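Local structure of probable peptidyl-prolyl cis-trans isomerase (Mimivirus, 2OSE) at residues E6-S11 / F40-E45; N14-M19 / Q32-R37; N46-T51 / C203-D208; G78-N83 / Y195-I200; S101-V106 / D144-I149. The protein belongs to the cyclophilin family, whose members generally bind cyclosporin A and isomerise peptidyl-prolyl bonds, and forms a homotrimer associated with the virion. One frame throughout, in Å; residues are numbered along the deposited sequence.

Contact 1. Residues E6-S11 / F40-E45; sequences EDLPNS and FPAGVE
Glu-45 leaves its helix with CG anti to the carbonyl carbon (chi1 -66°) and bends once, at chi2 (-62°), which places CD toward Ser-11. On the other side, the hydroxyl of Ser-11 also lies beside its own backbone N, so that OG and N both face the acid. Ser-11 OG donates to Glu-45 OE1 over 2.7 Å, and the oxygen receives it through its syn lone pair. Ser-11 N donates to Glu-45 OE2 over 2.9 Å, again from the syn side but 26° out of the carboxylate plane. Each carboxylate oxygen thus takes one donor of the same serine, a forked arrangement that fixes the rotation of the acid group. This ties the N-terminal loop 6-11 to the first turns of helix 41-52, one of the helices that close the ends of the cyclophilin beta barrel. Phe-40 is the N-cap residue of this helix, and Pro-41 begins its first turn. The salt bridge from Arg-37 to Glu-45 OE2 probably offsets the charge of this buried acid; the same guanidinium also bonds Pro-9 O. The Pro-9 ring and the Glu-45 chain run alongside one another in opposite senses, with Pro-9 CG 3.8 Å from Glu-45 OE1. Farther back, the two branches of Leu-8 divide the start of the helix between them. CD1 meets Pro-41 CB at 3.7 Å in an oblique crossing, while CD2 lies 4.1 Å from Ala-42 CB. Tyr-107 touches Leu-8 as well, and its hydroxyl bonds Ala-42 O.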
# COMPACT_ATOMS: atom_id res chain seq x y z
N GLU A 6 -5.60 35.18 -9.72
CA GLU A 6 -5.52 36.41 -10.52
C GLU A 6 -4.95 37.56 -9.67
O GLU A 6 -4.31 38.48 -10.19
CB GLU A 6 -6.92 36.76 -11.06
CG GLU A 6 -7.46 35.82 -12.18
CD GLU A 6 -7.76 34.36 -11.72
OE1 GLU A 6 -8.65 34.13 -10.85
OE2 GLU A 6 -7.12 33.43 -12.28
N ASP A 7 -5.16 37.47 -8.35
CA ASP A 7 -4.76 38.51 -7.41
C ASP A 7 -4.05 37.92 -6.16
O ASP A 7 -4.61 37.87 -5.06
CB ASP A 7 -5.99 39.34 -7.01
CG ASP A 7 -5.63 40.66 -6.30
OD1 ASP A 7 -4.56 41.25 -6.60
OD2 ASP A 7 -6.43 41.09 -5.43
N LEU A 8 -2.82 37.47 -6.36
CA LEU A 8 -2.09 36.68 -5.36
C LEU A 8 -1.71 37.49 -4.13
O LEU A 8 -1.26 38.64 -4.26
CB LEU A 8 -0.80 36.14 -5.96
CG LEU A 8 -0.81 34.97 -6.93
CD1 LEU A 8 0.63 34.65 -7.26
CD2 LEU A 8 -1.53 33.78 -6.31
N PRO A 9 -1.81 36.88 -2.92
CA PRO A 9 -1.30 37.61 -1.76
C PRO A 9 0.21 37.73 -1.91
O PRO A 9 0.80 37.11 -2.81
CB PRO A 9 -1.68 36.72 -0.57
CG PRO A 9 -1.82 35.35 -1.15
CD PRO A 9 -2.32 35.54 -2.56
N ASN A 10 0.84 38.57 -1.11
CA ASN A 10 2.29 38.63 -1.17
C ASN A 10 2.86 38.51 0.22
O ASN A 10 2.65 39.38 1.06
CB ASN A 10 2.78 39.87 -1.91
CG ASN A 10 4.22 39.75 -2.33
OD1 ASN A 10 5.08 39.33 -1.55
ND2 ASN A 10 4.50 40.12 -3.58
N SER A 11 3.56 37.40 0.46
CA SER A 11 3.97 37.04 1.81
C SER A 11 5.42 37.44 2.07
O SER A 11 5.94 37.21 3.17
CB SER A 11 3.74 35.54 2.06
OG SER A 11 2.36 35.26 2.28
N PHE A 40 8.10 30.42 -8.14
CA PHE A 40 6.76 29.92 -8.39
C PHE A 40 5.80 30.65 -7.48
O PHE A 40 5.37 30.08 -6.46
CB PHE A 40 6.70 28.41 -8.06
CG PHE A 40 5.46 27.69 -8.51
CD1 PHE A 40 4.37 28.37 -9.07
CD2 PHE A 40 5.38 26.28 -8.33
CE1 PHE A 40 3.22 27.68 -9.47
CE2 PHE A 40 4.24 25.58 -8.73
CZ PHE A 40 3.15 26.27 -9.30
N PRO A 41 5.43 31.90 -7.82
CA PRO A 41 4.58 32.66 -6.92
C PRO A 41 3.31 32.01 -6.37
O PRO A 41 3.07 32.06 -5.16
CB PRO A 41 4.25 33.92 -7.75
CG PRO A 41 5.45 34.13 -8.55
CD PRO A 41 5.84 32.72 -8.99
N ALA A 42 2.49 31.41 -7.23
CA ALA A 42 1.22 30.85 -6.75
C ALA A 42 1.43 29.59 -5.87
O ALA A 42 0.66 29.35 -4.97
CB ALA A 42 0.28 30.49 -7.96
N GLY A 43 2.45 28.81 -6.18
CA GLY A 43 2.73 27.58 -5.42
C GLY A 43 3.35 27.87 -4.06
O GLY A 43 3.04 27.21 -3.08
N VAL A 44 4.22 28.87 -4.02
CA VAL A 44 4.78 29.43 -2.76
C VAL A 44 3.70 30.04 -1.86
O VAL A 44 3.65 29.74 -0.65
CB VAL A 44 5.91 30.44 -3.08
CG1 VAL A 44 6.33 31.24 -1.80
CG2 VAL A 44 7.09 29.68 -3.63
N GLU A 45 2.83 30.87 -2.43
CA GLU A 45 1.75 31.45 -1.62
C GLU A 45 0.80 30.41 -1.06
O GLU A 45 0.39 30.50 0.09
CB GLU A 45 1.00 32.60 -2.36
CG GLU A 45 1.87 33.83 -2.62
CD GLU A 45 2.39 34.55 -1.34
OE1 GLU A 45 1.77 34.49 -0.26
OE2 GLU A 45 3.46 35.19 -1.45

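Contact 2. Residues N14-M19 / Q32-R37; sequences NPRVYM and QIKLFR
Val-17 supplies the main bump of this antiparallel pairing. Its CG2 takes the crowded position between the backbone N and the carbonyl carbon (chi1 of CG1 -60°), and from there it fits into the hollow between Ile-33 and Leu-35. CG2 lies 3.9 Å from both Ile-33 CB and Leu-35 CD1, in the angle between them. Leu-35 crosses both Val-17 and Pro-15 at about a right angle, its CB resting 4.1 Å from Pro-15 CD. Val-17 and Ile-33 form a hydrogen-bonded pair, flanked by the non-hydrogen-bonded pairs Arg-16 with Lys-34 and Tyr-18 with Gln-32.

The face bearing Arg-16 and Lys-34 is packed differently. Both chains run out alongside each other in the same direction. CD of Lys-34 sits over one face of the guanidinium, offset toward its rim and 3.3 Å from Arg-16 NH2. The like charges are near, so their repulsion is probably eased by solvent and by the cation-pi partner of Arg-16, Tyr-174. Just before strand 16-23 begins and where strand 26-35 ends, Asn-14 ND2 donates to Leu-35 O over 2.9 Å, tilted somewhat out of the carbonyl plane. The same nitrogen meets the edge of the Phe-36 ring, 3.8 Å from Phe-36 CD1, with amide and ring planes 79° apart.

The hairpin of strands 16-23 and 26-35 is a wall of the cyclophilin barrel. Strand 198-205 pairs with its first strand and strand 168-175 with its second, while helix 41-52 lies across the face of Val-17 and Leu-35.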
# COMPACT_ATOMS: atom_id res chain seq x y z
N ASN A 14 11.10 36.16 0.41
CA ASN A 14 11.59 34.92 0.97
C ASN A 14 10.88 34.66 2.28
O ASN A 14 11.45 34.85 3.35
CB ASN A 14 13.10 34.96 1.18
CG ASN A 14 13.87 35.02 -0.13
OD1 ASN A 14 14.43 36.06 -0.47
ND2 ASN A 14 13.91 33.92 -0.86
N PRO A 15 9.60 34.23 2.20
CA PRO A 15 8.89 33.95 3.44
C PRO A 15 9.63 32.84 4.17
O PRO A 15 10.25 32.01 3.54
CB PRO A 15 7.53 33.42 2.97
CG PRO A 15 7.41 33.86 1.56
CD PRO A 15 8.79 33.93 1.01
N ARG A 16 9.59 32.85 5.49
CA ARG A 16 10.17 31.76 6.27
C ARG A 16 9.08 31.15 7.09
O ARG A 16 8.25 31.88 7.63
CB ARG A 16 11.29 32.27 7.18
CG ARG A 16 12.54 32.67 6.41
CD ARG A 16 13.60 33.24 7.33
NE ARG A 16 14.61 33.88 6.53
CZ ARG A 16 15.80 33.38 6.26
NH1 ARG A 16 16.19 32.27 6.82
NH2 ARG A 16 16.63 34.05 5.45
N VAL A 17 9.08 29.83 7.19
CA VAL A 17 8.02 29.11 7.91
C VAL A 17 8.64 28.00 8.73
O VAL A 17 9.79 27.62 8.50
CB VAL A 17 6.98 28.50 6.96
CG1 VAL A 17 6.27 29.58 6.11
CG2 VAL A 17 7.64 27.41 6.08
N TYR A 18 7.87 27.48 9.68
CA TYR A 18 8.28 26.34 10.50
C TYR A 18 7.23 25.23 10.52
O TYR A 18 6.03 25.48 10.31
CB TYR A 18 8.59 26.79 11.94
CG TYR A 18 7.43 27.55 12.59
CD1 TYR A 18 6.46 26.87 13.31
CD2 TYR A 18 7.30 28.95 12.45
CE1 TYR A 18 5.36 27.56 13.90
CE2 TYR A 18 6.20 29.64 13.01
CZ TYR A 18 5.24 28.93 13.73
OH TYR A 18 4.16 29.60 14.30
N MET A 19 7.70 24.02 10.78
CA MET A 19 6.87 22.83 10.95
C MET A 19 7.51 21.92 11.99
O MET A 19 8.62 21.39 11.76
CB MET A 19 6.84 22.00 9.65
CG MET A 19 5.86 22.39 8.65
SD MET A 19 6.19 21.45 7.10
CE MET A 19 4.94 22.35 6.18
N GLN A 32 12.66 24.46 9.69
CA GLN A 32 12.55 25.87 9.40
C GLN A 32 12.90 26.00 7.95
O GLN A 32 13.95 25.54 7.52
CB GLN A 32 13.57 26.64 10.23
CG GLN A 32 13.28 26.64 11.77
CD GLN A 32 14.37 27.39 12.49
OE1 GLN A 32 15.50 26.92 12.52
NE2 GLN A 32 14.06 28.56 13.03
N ILE A 33 12.01 26.60 7.18
CA ILE A 33 12.12 26.56 5.72
C ILE A 33 12.05 27.97 5.16
O ILE A 33 11.14 28.73 5.51
CB ILE A 33 10.97 25.69 5.12
CG1 ILE A 33 11.09 24.22 5.54
CG2 ILE A 33 10.94 25.77 3.56
CD1 ILE A 33 9.79 23.44 5.38
N LYS A 34 13.01 28.32 4.31
CA LYS A 34 12.96 29.57 3.57
C LYS A 34 12.47 29.32 2.14
O LYS A 34 13.04 28.50 1.44
CB LYS A 34 14.37 30.16 3.50
CG LYS A 34 14.42 31.53 2.82
CD LYS A 34 15.86 32.12 2.89
CE LYS A 34 16.73 31.90 1.70
NZ LYS A 34 17.72 33.04 1.51
N LEU A 35 11.45 30.05 1.71
CA LEU A 35 10.86 29.86 0.39
C LEU A 35 11.37 30.90 -0.60
O LEU A 35 11.85 31.98 -0.22
CB LEU A 35 9.33 29.88 0.47
CG LEU A 35 8.88 28.65 1.28
CD1 LEU A 35 8.32 29.11 2.63
CD2 LEU A 35 7.88 27.86 0.57
N PHE A 36 11.28 30.55 -1.88
CA PHE A 36 11.80 31.40 -2.95
C PHE A 36 10.56 31.77 -3.77
O PHE A 36 10.20 31.05 -4.68
CB PHE A 36 12.82 30.68 -3.84
CG PHE A 36 13.86 29.83 -3.09
CD1 PHE A 36 14.57 30.33 -1.99
CD2 PHE A 36 14.15 28.55 -3.52
CE1 PHE A 36 15.52 29.55 -1.34
CE2 PHE A 36 15.09 27.77 -2.90
CZ PHE A 36 15.78 28.26 -1.79
N ARG A 37 9.89 32.86 -3.40
CA ARG A 37 8.63 33.21 -4.05
C ARG A 37 8.85 33.40 -5.55
O ARG A 37 7.95 33.07 -6.31
CB ARG A 37 8.00 34.45 -3.42
CG ARG A 37 6.54 34.69 -3.81
CD ARG A 37 6.09 36.10 -3.42
NE ARG A 37 4.64 36.27 -3.57
CZ ARG A 37 4.05 36.83 -4.63
NH1 ARG A 37 4.79 37.27 -5.63
NH2 ARG A 37 2.72 36.93 -4.69

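Contact 3. Residues N46-T51 / C203-D208; sequences NFVQLT and CGAYLD
The flat group at the centre is the peptide joining Gly-204 to Ala-205, and the methyl of Thr-51 sits over one of its faces. Thr-51 CG2 lies over the C=O bond of Gly-204, 3.0 Å from Gly-204 O and 3.1 Å from Gly-204 C. The contact is unusually short, and the exact placing of the methyl is doubtful. The polar atoms of this peptide find partners elsewhere: Gly-204 O is bonded by Tyr-18 N, and Ala-205 N makes a weak bond to Asn-52 OD1.

The arrangement belongs to the cyclophilin fold, in which a helix plugs an open end of the antiparallel barrel. Here the last part of helix 41-52 crosses residues 203-205 of strand 198-205 at -121°, the axes of the two short segments 7.2 Å apart at closest approach. One turn earlier, Val-48 CG1 looks toward the methyl of Ala-205, at a loose 4.4 Å from Ala-205 CB. Gly-204 presents bare backbone to the helix, and its CA points a C-H at the carbonyl of Thr-51, with Gly-204 CA 3.5 Å from Thr-51 O.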
# COMPACT_ATOMS: atom_id res chain seq x y z
N ASN A 46 0.47 29.39 -1.85
CA ASN A 46 -0.37 28.32 -1.34
C ASN A 46 0.34 27.60 -0.19
O ASN A 46 -0.26 27.36 0.84
CB ASN A 46 -0.70 27.32 -2.46
CG ASN A 46 -1.65 26.21 -2.00
OD1 ASN A 46 -2.71 26.47 -1.42
ND2 ASN A 46 -1.27 24.95 -2.28
N PHE A 47 1.62 27.29 -0.35
CA PHE A 47 2.39 26.65 0.72
C PHE A 47 2.38 27.51 1.99
O PHE A 47 2.01 27.03 3.06
CB PHE A 47 3.83 26.35 0.29
CG PHE A 47 4.59 25.50 1.30
CD1 PHE A 47 4.56 24.11 1.22
CD2 PHE A 47 5.32 26.11 2.34
CE1 PHE A 47 5.24 23.31 2.16
CE2 PHE A 47 6.01 25.32 3.29
CZ PHE A 47 5.98 23.93 3.19
N VAL A 48 2.78 28.77 1.86
CA VAL A 48 2.79 29.67 3.03
C VAL A 48 1.41 29.85 3.69
O VAL A 48 1.31 29.83 4.92
CB VAL A 48 3.45 31.06 2.71
CG1 VAL A 48 3.41 31.96 3.91
CG2 VAL A 48 4.87 30.91 2.26
N GLN A 49 0.33 30.01 2.91
CA GLN A 49 -0.97 30.21 3.56
C GLN A 49 -1.50 28.97 4.22
O GLN A 49 -2.28 29.05 5.17
CB GLN A 49 -2.02 30.79 2.60
CG GLN A 49 -1.61 32.10 1.97
CD GLN A 49 -1.17 33.16 2.98
OE1 GLN A 49 -1.68 33.23 4.10
NE2 GLN A 49 -0.23 34.00 2.56
N LEU A 50 -1.09 27.80 3.73
CA LEU A 50 -1.49 26.55 4.38
C LEU A 50 -0.72 26.34 5.67
O LEU A 50 -1.16 25.68 6.60
CB LEU A 50 -1.24 25.38 3.45
CG LEU A 50 -2.31 25.24 2.34
CD1 LEU A 50 -1.94 24.04 1.49
CD2 LEU A 50 -3.67 25.03 2.97
N THR A 51 0.47 26.91 5.71
CA THR A 51 1.28 26.89 6.89
C THR A 51 0.65 27.78 7.96
O THR A 51 0.57 27.41 9.12
CB THR A 51 2.67 27.33 6.46
OG1 THR A 51 3.45 26.17 6.16
CG2 THR A 51 3.29 28.18 7.47
N CYS A 203 2.53 24.49 12.96
CA CYS A 203 3.23 25.10 11.84
C CYS A 203 2.77 26.55 11.77
O CYS A 203 1.77 26.95 12.38
CB CYS A 203 2.99 24.32 10.54
SG CYS A 203 1.28 24.11 10.06
N GLY A 204 3.50 27.34 11.00
CA GLY A 204 3.27 28.77 10.96
C GLY A 204 4.32 29.44 10.13
O GLY A 204 5.27 28.81 9.68
N ALA A 205 4.12 30.73 9.91
CA ALA A 205 5.09 31.58 9.24
C ALA A 205 5.64 32.50 10.29
O ALA A 205 4.90 32.96 11.18
CB ALA A 205 4.43 32.38 8.13
N TYR A 206 6.95 32.74 10.23
CA TYR A 206 7.57 33.83 10.96
C TYR A 206 7.14 35.16 10.34
O TYR A 206 6.88 35.21 9.13
CB TYR A 206 9.10 33.73 10.89
CG TYR A 206 9.66 32.49 11.50
CD1 TYR A 206 9.79 32.36 12.88
CD2 TYR A 206 10.05 31.42 10.69
CE1 TYR A 206 10.31 31.19 13.43
CE2 TYR A 206 10.56 30.27 11.24
CZ TYR A 206 10.68 30.15 12.60
OH TYR A 206 11.21 29.01 13.12
N LEU A 207 7.10 36.22 11.14
CA LEU A 207 6.83 37.58 10.61
C LEU A 207 7.83 37.89 9.52
O LEU A 207 9.04 37.73 9.70
CB LEU A 207 6.99 38.67 11.69
CG LEU A 207 6.56 40.11 11.31
CD1 LEU A 207 5.02 40.25 11.36
CD2 LEU A 207 7.19 41.16 12.24
N ASP A 208 7.33 38.37 8.40
CA ASP A 208 8.22 38.94 7.39
C ASP A 208 8.26 40.46 7.59
O ASP A 208 7.29 41.15 7.28
CB ASP A 208 7.78 38.58 5.97
CG ASP A 208 8.74 39.09 4.94
OD1 ASP A 208 9.65 38.31 4.55
OD2 ASP A 208 8.60 40.28 4.53

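Contact 4. Residues G78-N83 / Y195-I200; sequences GCKFHN and YPTFSI
Gly-78 N donates to Ile-200 O over 2.7 Å, the shortest backbone bond between the two segments, with the donor tilted 34° from the carbonyl plane. Gly-78 has a positive phi (101°), a backbone turn that suits glycine. Two more bonds follow: Ile-200 N to Cys-79 O at 2.8 Å, and Phe-81 N to Phe-198 O, also 2.8 Å and nearly straight at the hydrogen (172°). Between them Lys-80 and Ser-199 form a single beta bridge, by which a loop segment joins the edge of strand 198-205. Beyond the last direct bond a water continues the link, donating to Phe-81 O at 2.7 Å and accepting from Phe-198 N at 2.8 Å.

The side chains of Cys-79, Phe-81 and Ile-200 close the inner side. The Phe-81 ring crosses Ile-200 at about a right angle, its CE2 3.7 Å from Ile-200 CG1. The carbonyl of Phe-198 lies at the edge of the same ring, and Cys-79 CB touches Ile-200 CD1 at 3.9 Å. Ile-21 and Ile-90 press on Phe-81 from neighbouring strands.

By sequence, Phe-81, His-82 and Asn-83 probably correspond to the Phe-His-Arg stretch that carries the catalytic arginine of classical cyclophilins, with asparagine apparently where the arginine would be. His-82 and Asn-83 also pack on Gly-192 of the second subunit. The chemistry implies a pairing that rests on main-chain bonds and one water, with apolar contacts on the Phe-81 and Ile-200 side.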
# COMPACT_ATOMS: atom_id res chain seq x y z
N GLY A 78 -1.26 18.32 11.17
CA GLY A 78 -1.95 17.04 11.24
C GLY A 78 -1.72 16.16 10.03
O GLY A 78 -1.94 14.95 10.09
N CYS A 79 -1.27 16.75 8.92
CA CYS A 79 -0.91 15.98 7.72
C CYS A 79 0.13 14.92 8.00
O CYS A 79 1.13 15.17 8.71
CB CYS A 79 -0.38 16.89 6.63
SG CYS A 79 -1.63 17.86 5.87
N LYS A 80 -0.08 13.74 7.42
CA LYS A 80 0.90 12.65 7.51
C LYS A 80 1.91 12.76 6.37
O LYS A 80 1.61 13.31 5.31
CB LYS A 80 0.21 11.28 7.44
CG LYS A 80 -0.91 11.09 8.48
CD LYS A 80 -1.46 9.65 8.47
CE LYS A 80 -2.57 9.48 9.54
NZ LYS A 80 -3.27 8.16 9.32
N PHE A 81 3.11 12.24 6.61
CA PHE A 81 4.07 12.08 5.53
C PHE A 81 3.72 10.75 4.89
O PHE A 81 3.92 9.70 5.49
CB PHE A 81 5.51 12.16 6.05
CG PHE A 81 5.92 13.57 6.39
CD1 PHE A 81 6.42 14.42 5.40
CD2 PHE A 81 5.71 14.06 7.66
CE1 PHE A 81 6.74 15.76 5.70
CE2 PHE A 81 6.05 15.39 7.99
CZ PHE A 81 6.56 16.23 7.00
N HIS A 82 3.16 10.83 3.68
CA HIS A 82 2.45 9.68 3.06
C HIS A 82 3.29 8.84 2.11
O HIS A 82 2.95 7.67 1.82
CB HIS A 82 1.12 10.12 2.41
CG HIS A 82 1.25 11.14 1.31
ND1 HIS A 82 1.86 10.88 0.10
CD2 HIS A 82 0.76 12.40 1.20
CE1 HIS A 82 1.76 11.93 -0.69
NE2 HIS A 82 1.10 12.87 -0.04
N ASN A 83 4.39 9.41 1.62
CA ASN A 83 5.32 8.71 0.75
C ASN A 83 6.66 9.10 1.32
O ASN A 83 6.94 10.32 1.48
CB ASN A 83 5.24 9.22 -0.71
CG ASN A 83 4.13 8.56 -1.53
OD1 ASN A 83 4.41 7.80 -2.46
ND2 ASN A 83 2.87 8.85 -1.21
N TYR A 195 7.36 1.21 8.19
CA TYR A 195 7.89 2.46 8.66
C TYR A 195 6.97 3.05 9.72
O TYR A 195 5.75 2.81 9.71
CB TYR A 195 8.02 3.46 7.49
CG TYR A 195 8.82 3.00 6.27
CD1 TYR A 195 10.13 2.51 6.39
CD2 TYR A 195 8.26 3.08 4.99
CE1 TYR A 195 10.87 2.08 5.25
CE2 TYR A 195 8.98 2.67 3.85
CZ TYR A 195 10.28 2.17 3.99
OH TYR A 195 10.99 1.76 2.86
N PRO A 196 7.54 3.84 10.64
CA PRO A 196 6.72 4.65 11.54
C PRO A 196 5.94 5.72 10.75
O PRO A 196 6.32 6.03 9.64
CB PRO A 196 7.77 5.29 12.48
CG PRO A 196 9.06 5.25 11.71
CD PRO A 196 8.99 4.02 10.87
N THR A 197 4.83 6.22 11.30
CA THR A 197 4.06 7.30 10.65
C THR A 197 4.41 8.68 11.20
O THR A 197 4.11 9.02 12.34
CB THR A 197 2.55 7.03 10.67
OG1 THR A 197 2.29 5.90 9.83
CG2 THR A 197 1.75 8.23 10.11
N PHE A 198 5.06 9.49 10.36
CA PHE A 198 5.40 10.86 10.73
C PHE A 198 4.29 11.81 10.34
O PHE A 198 3.60 11.61 9.34
CB PHE A 198 6.72 11.27 10.02
CG PHE A 198 7.89 10.44 10.44
CD1 PHE A 198 8.52 10.67 11.66
CD2 PHE A 198 8.35 9.42 9.64
CE1 PHE A 198 9.60 9.89 12.04
CE2 PHE A 198 9.44 8.63 10.03
CZ PHE A 198 10.05 8.85 11.21
N SER A 199 4.15 12.89 11.09
CA SER A 199 3.15 13.89 10.72
C SER A 199 3.65 15.27 11.04
O SER A 199 4.65 15.44 11.76
CB SER A 199 1.82 13.62 11.43
OG SER A 199 2.05 13.49 12.81
N ILE A 200 2.94 16.26 10.52
CA ILE A 200 3.22 17.66 10.81
C ILE A 200 2.45 18.06 12.08
O ILE A 200 1.23 17.76 12.18
CB ILE A 200 2.82 18.57 9.60
CG1 ILE A 200 3.59 18.14 8.34
CG2 ILE A 200 3.01 20.05 9.91
CD1 ILE A 200 3.04 18.76 6.96
O HOH W 1 5.43 8.94 7.62

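Contact 5. Residues S101-V106 / D144-I149; sequences SSAGTV and DSTFMI
Gly-104 and Ser-145 exchange two bonds. Gly-104 N donates to Ser-145 OG over 3.0 Å, and Ser-145 N returns one to Gly-104 O, also 3.0 Å but bent to 133° at the hydrogen. The hydroxyl of Ser-145 folds back between its own N and carbonyl carbon (chi1 57°), which sets it beside Gly-104. Next to this pair the methyl of Ala-103 faces three oxygens: its CB is 3.2 Å from Ser-145 OG, 3.5 Å from Asp-144 OD2 and 3.6 Å from Thr-146 OG1. On the other flank the Thr-105 and Asp-144 side chains cross at about a right angle, with Thr-105 CG2 3.9 Å from Asp-144 CB.

A second shell holds these groups. Ser-145 OG is in turn hydrogen-bonded to Gly-93 O. Asp-144 OD1 accepts from Thr-146 N in an Asx turn and also from Thr-146 OG1 at 2.7 Å, both reaching it from the same face of the carboxylate. That oxygen further makes a salt bridge with Arg-193 of the second subunit, so the turn also takes part in the trimer interface. In the cyclophilin barrel, loop 101-106 lies against the entry to strand 147-150; that entry is itself touched by Leu-50 of helix 41-52 at Ser-145 and by Val-132 of strand 128-135 at Thr-146.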
# COMPACT_ATOMS: atom_id res chain seq x y z
N SER A 101 -8.82 11.21 2.74
CA SER A 101 -7.47 11.79 2.53
C SER A 101 -7.19 12.39 1.15
O SER A 101 -6.97 11.66 0.18
CB SER A 101 -6.40 10.73 2.82
OG SER A 101 -5.10 11.32 2.80
N SER A 102 -7.14 13.72 1.05
CA SER A 102 -6.76 14.38 -0.20
C SER A 102 -6.12 15.78 -0.04
O SER A 102 -6.20 16.41 1.02
CB SER A 102 -7.95 14.43 -1.17
OG SER A 102 -8.88 15.42 -0.78
N ALA A 103 -5.53 16.25 -1.13
CA ALA A 103 -4.85 17.54 -1.16
C ALA A 103 -5.80 18.65 -1.63
O ALA A 103 -6.89 18.37 -2.18
CB ALA A 103 -3.63 17.47 -2.07
N GLY A 104 -5.37 19.90 -1.43
CA GLY A 104 -6.18 21.04 -1.83
C GLY A 104 -5.34 22.27 -2.05
O GLY A 104 -4.11 22.18 -2.15
N THR A 105 -6.01 23.41 -2.17
CA THR A 105 -5.38 24.70 -2.37
C THR A 105 -6.21 25.78 -1.69
O THR A 105 -7.41 25.58 -1.42
CB THR A 105 -5.15 25.05 -3.88
OG1 THR A 105 -6.35 25.57 -4.47
CG2 THR A 105 -4.61 23.85 -4.69
N VAL A 106 -5.58 26.92 -1.40
CA VAL A 106 -6.25 28.06 -0.76
C VAL A 106 -7.08 28.88 -1.78
O VAL A 106 -7.81 29.81 -1.41
CB VAL A 106 -5.25 29.01 -0.02
CG1 VAL A 106 -4.53 28.26 1.12
CG2 VAL A 106 -4.22 29.64 -1.00
N ASP A 144 -0.63 21.38 -6.23
CA ASP A 144 -1.51 21.60 -5.10
C ASP A 144 -0.66 21.73 -3.81
O ASP A 144 0.52 22.13 -3.86
CB ASP A 144 -2.64 20.52 -5.06
CG ASP A 144 -2.12 19.07 -5.04
OD1 ASP A 144 -0.93 18.84 -4.65
OD2 ASP A 144 -2.92 18.14 -5.40
N SER A 145 -1.27 21.40 -2.68
CA SER A 145 -0.63 21.38 -1.36
C SER A 145 0.46 20.30 -1.16
O SER A 145 1.18 20.34 -0.15
CB SER A 145 -1.71 21.20 -0.31
OG SER A 145 -2.45 20.00 -0.56
N THR A 146 0.53 19.33 -2.08
CA THR A 146 1.49 18.22 -2.05
C THR A 146 2.95 18.67 -2.24
O THR A 146 3.30 19.27 -3.25
CB THR A 146 1.18 17.13 -3.12
OG1 THR A 146 -0.22 16.81 -3.07
CG2 THR A 146 2.02 15.85 -2.86
N PHE A 147 3.79 18.35 -1.26
CA PHE A 147 5.14 18.88 -1.27
C PHE A 147 6.14 17.80 -0.86
O PHE A 147 5.80 16.86 -0.16
CB PHE A 147 5.23 20.13 -0.35
CG PHE A 147 5.20 19.81 1.13
CD1 PHE A 147 6.37 19.40 1.79
CD2 PHE A 147 4.04 19.91 1.87
CE1 PHE A 147 6.36 19.12 3.13
CE2 PHE A 147 4.01 19.63 3.23
CZ PHE A 147 5.17 19.24 3.85
N MET A 148 7.38 17.96 -1.30
CA MET A 148 8.43 17.01 -1.06
C MET A 148 9.62 17.73 -0.41
O MET A 148 9.93 18.85 -0.76
CB MET A 148 8.88 16.48 -2.41
CG MET A 148 9.98 15.43 -2.35
SD MET A 148 10.60 14.92 -3.97
CE MET A 148 9.21 13.86 -4.49
N ILE A 149 10.30 17.03 0.51
CA ILE A 149 11.61 17.48 1.04
C ILE A 149 12.63 16.39 0.82
O ILE A 149 12.39 15.20 1.17
CB ILE A 149 11.51 17.88 2.57
CG1 ILE A 149 10.46 18.98 2.77
CG2 ILE A 149 12.88 18.29 3.12
CD1 ILE A 149 10.25 19.37 4.22

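How the contacts relate
Helix 41-52 connects contacts 1 and 3, whose centres are 12 Å apart, while strand 198-205 runs through contacts 3 and 4. Contact 2 lies close to contact 3, 7 Å between centres, because strands 16-23 and 198-205 are sheet neighbours. Contact 1 meets contact 2 through Arg-37. At the other extreme, contacts 1 and 4 stand 26 Å apart on opposite sides of the chain's centre. Inside the barrel Phe-147 of contact 5 touches Met-19 of contact 2 and Ile-200 of contact 4. Contacts 4 and 5 both reach the second subunit. By analogy with classical cyclophilins, residues 81-83 and strand 147-150 probably flank the proline-binding groove.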